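Local coordinates for DltD domain-containing protein (Beauveria bassiana, PDB 7D78), which is a thioesterase of the polyketide transferase af380 family that probably acts as a cyclase closing medium-ring lactones from polyketide chains, at residues M133-T138 and L160-A165. Numbering follows the deposited sequence.
Sequences MSFGGT and LSFYQA
F135 and T138, on the first turn of the helix that follows the probable nucleophile elbow of this alpha/beta hydrolase fold, meet F162 and L160 of the loop running from strand 150-156 toward helix 168-183. The closest approach is between the phenylalanines, where CE1 of F135 lies 3.6 Å from CE1 of F162. CD1 of F135 comes equally near that same carbon, so the bond joining CD1 and CE1 faces F162, whose CE1 lies at the edge of the F135 ring and in its plane. The ring planes are inclined at 69° with centroids 5.6 Å apart, an oblique pairing. With CG anti to the backbone N (chi1 -164°), the F135 ring extends from the helix start toward the loop; W245 and L242 touch both rings. A second contact, purely van der Waals, joins T138 CG2 to L160 CD2 at 3.9 Å, the methyl of one meeting a terminal methyl of the other; T138 OG1 bonds instead to the carbonyl O of I159. S134 matches the central serine of a GxSxG elbow: its phi of 63° is the strained value expected there, and its OG is hydrogen-bonded to H296 NE2, consistent with a Ser-His-Asp triad completed by D267. The turn is closed by G136 N donating to M133 O at 2.9 Å, and a side chain on G136 would crowd that carbonyl. Replacing F135 with an alanine would probably leave CE1 and CZ of F162 without their aromatic neighbour and open a gap between the helix start and F162, W245 and L242. A glycerol, probably from the crystallisation liquor, bonds to S134 OG and lies about 4 Å from the F135 side chain, which suggests that this ring borders the pocket.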
ATOM      1  N   MET A 133     -12.766   0.021  15.312  1.00 19.68           N
ATOM      2  CA  MET A 133     -13.105   1.373  15.726  1.00 20.86           C
ATOM      3  C   MET A 133     -12.149   2.376  15.098  1.00 20.33           C
ATOM      4  O   MET A 133     -10.931   2.173  15.117  1.00 21.15           O
ATOM      5  CB  MET A 133     -13.064   1.524  17.244  1.00 24.39           C
ATOM      6  CG  MET A 133     -13.418   2.939  17.692  1.00 27.09           C
ATOM      7  SD  MET A 133     -14.081   2.900  19.350  1.00 38.52           S
ATOM      8  CE  MET A 133     -14.289   4.656  19.672  1.00 38.75           C
ATOM      9  N   SER A 134     -12.706   3.460  14.559  1.00 20.50           N
ATOM     10  CA  SER A 134     -11.918   4.589  14.057  1.00 22.04           C
ATOM     11  C   SER A 134     -11.060   4.063  12.909  1.00 22.60           C
ATOM     12  O   SER A 134     -11.599   3.357  12.038  1.00 21.85           O
ATOM     13  CB  SER A 134     -11.157   5.219  15.220  1.00 25.13           C
ATOM     14  OG  SER A 134     -10.414   6.349  14.794  1.00 23.68           O
ATOM     15  N   PHE A 135      -9.766   4.384  12.862  1.00 21.39           N
ATOM     16  CA  PHE A 135      -8.788   3.814  11.937  1.00 20.57           C
ATOM     17  C   PHE A 135      -8.927   2.293  11.806  1.00 19.60           C
ATOM     18  O   PHE A 135      -8.816   1.744  10.700  1.00 17.38           O
ATOM     19  CB  PHE A 135      -7.384   4.203  12.435  1.00 19.61           C
ATOM     20  CG  PHE A 135      -6.288   4.033  11.428  1.00 20.69           C
ATOM     21  CD1 PHE A 135      -5.997   5.047  10.531  1.00 18.74           C
ATOM     22  CD2 PHE A 135      -5.491   2.892  11.430  1.00 21.41           C
ATOM     23  CE1 PHE A 135      -4.962   4.910   9.612  1.00 24.32           C
ATOM     24  CE2 PHE A 135      -4.456   2.744  10.505  1.00 22.65           C
ATOM     25  CZ  PHE A 135      -4.195   3.754   9.596  1.00 22.75           C
ATOM     26  N   GLY A 136      -9.186   1.605  12.926  1.00 17.05           N
ATOM     27  CA  GLY A 136      -9.308   0.156  12.892  1.00 17.33           C
ATOM     28  C   GLY A 136     -10.534  -0.348  12.145  1.00 17.74           C
ATOM     29  O   GLY A 136     -10.526  -1.467  11.618  1.00 18.62           O
ATOM     30  N   GLY A 137     -11.611   0.437  12.120  1.00 17.99           N
ATOM     31  CA  GLY A 137     -12.751   0.060  11.297  1.00 19.02           C
ATOM     32  C   GLY A 137     -12.416   0.078   9.818  1.00 18.22           C
ATOM     33  O   GLY A 137     -12.836  -0.805   9.060  1.00 17.18           O
ATOM     34  N   THR A 138     -11.639   1.077   9.391  1.00 19.06           N
ATOM     35  CA  THR A 138     -11.239   1.163   7.990  1.00 18.40           C
ATOM     36  C   THR A 138     -10.274   0.036   7.634  1.00 17.25           C
ATOM     37  O   THR A 138     -10.386  -0.571   6.565  1.00 16.40           O
ATOM     38  CB  THR A 138     -10.621   2.538   7.726  1.00 20.08           C
ATOM     39  OG1 THR A 138     -11.489   3.550   8.253  1.00 21.35           O
ATOM     40  CG2 THR A 138     -10.415   2.785   6.233  1.00 18.86           C
ATOM     41  N   LEU A 160     -11.588   7.898   6.884  1.00 20.19           N
ATOM     42  CA  LEU A 160     -11.420   7.573   5.477  1.00 21.93           C
ATOM     43  C   LEU A 160     -10.527   8.531   4.702  1.00 22.24           C
ATOM     44  O   LEU A 160     -10.296   8.303   3.505  1.00 23.69           O
ATOM     45  CB  LEU A 160     -12.794   7.496   4.798  1.00 21.02           C
ATOM     46  CG  LEU A 160     -13.733   6.455   5.405  1.00 21.85           C
ATOM     47  CD1 LEU A 160     -15.170   6.737   4.968  1.00 28.70           C
ATOM     48  CD2 LEU A 160     -13.310   5.057   4.979  1.00 20.85           C
ATOM     49  N   SER A 161     -10.016   9.583   5.332  1.00 22.65           N
ATOM     50  CA  SER A 161      -9.070  10.489   4.695  1.00 21.69           C
ATOM     51  C   SER A 161      -8.129  11.013   5.773  1.00 21.58           C
ATOM     52  O   SER A 161      -8.439  10.946   6.968  1.00 22.38           O
ATOM     53  CB  SER A 161      -9.776  11.652   3.982  1.00 25.58           C
ATOM     54  OG  SER A 161     -10.542  12.406   4.909  1.00 29.10           O
ATOM     55  N   PHE A 162      -6.976  11.537   5.342  1.00 18.91           N
ATOM     56  CA  PHE A 162      -5.902  11.830   6.292  1.00 21.50           C
ATOM     57  C   PHE A 162      -5.151  13.128   6.015  1.00 26.59           C
ATOM     58  O   PHE A 162      -4.774  13.830   6.958  1.00 24.79           O
ATOM     59  CB  PHE A 162      -4.933  10.645   6.327  1.00 20.72           C
ATOM     60  CG  PHE A 162      -5.612   9.363   6.701  1.00 22.28           C
ATOM     61  CD1 PHE A 162      -5.855   9.067   8.040  1.00 26.88           C
ATOM     62  CD2 PHE A 162      -6.102   8.514   5.722  1.00 26.94           C
ATOM     63  CE1 PHE A 162      -6.532   7.914   8.405  1.00 27.74           C
ATOM     64  CE2 PHE A 162      -6.779   7.356   6.071  1.00 24.15           C
ATOM     65  CZ  PHE A 162      -6.988   7.054   7.415  1.00 24.98           C
ATOM     66  N   TYR A 163      -4.920  13.448   4.746  1.00 22.68           N
ATOM     67  CA  TYR A 163      -4.135  14.615   4.371  1.00 21.68           C
ATOM     68  C   TYR A 163      -5.035  15.823   4.141  1.00 24.91           C
ATOM     69  O   TYR A 163      -6.057  15.722   3.460  1.00 23.89           O
ATOM     70  CB  TYR A 163      -3.337  14.325   3.098  1.00 22.30           C
ATOM     71  CG  TYR A 163      -2.003  13.664   3.343  1.00 22.95           C
ATOM     72  CD1 TYR A 163      -1.909  12.292   3.570  1.00 20.73           C
ATOM     73  CD2 TYR A 163      -0.827  14.415   3.337  1.00 23.52           C
ATOM     74  CE1 TYR A 163      -0.676  11.686   3.792  1.00 22.19           C
ATOM     75  CE2 TYR A 163       0.402  13.823   3.543  1.00 21.96           C
ATOM     76  CZ  TYR A 163       0.476  12.457   3.772  1.00 20.72           C
ATOM     77  OH  TYR A 163       1.707  11.888   3.987  1.00 19.80           O
ATOM     78  N   GLN A 164      -4.644  16.965   4.699  1.00 23.83           N
ATOM     79  CA  GLN A 164      -5.143  18.255   4.244  1.00 26.48           C
ATOM     80  C   GLN A 164      -4.257  18.704   3.093  1.00 24.56           C
ATOM     81  O   GLN A 164      -3.029  18.694   3.217  1.00 22.23           O
ATOM     82  CB  GLN A 164      -5.121  19.288   5.378  1.00 26.50           C
ATOM     83  CG  GLN A 164      -6.125  18.986   6.499  1.00 33.73           C
ATOM     84  CD  GLN A 164      -5.959  19.899   7.707  1.00 31.95           C
ATOM     85  OE1 GLN A 164      -5.344  20.955   7.621  1.00 37.80           O
ATOM     86  NE2 GLN A 164      -6.504  19.485   8.841  1.00 32.07           N
ATOM     87  N   ALA A 165      -4.875  19.094   1.974  1.00 24.62           N
ATOM     88  CA  ALA A 165      -4.098  19.320   0.756  1.00 32.00           C
ATOM     89  C   ALA A 165      -3.021  20.381   0.946  1.00 26.83           C
ATOM     90  O   ALA A 165      -1.933  20.272   0.369  1.00 28.97           O
ATOM     91  CB  ALA A 165      -5.027  19.705  -0.399  1.00 34.68           C
TER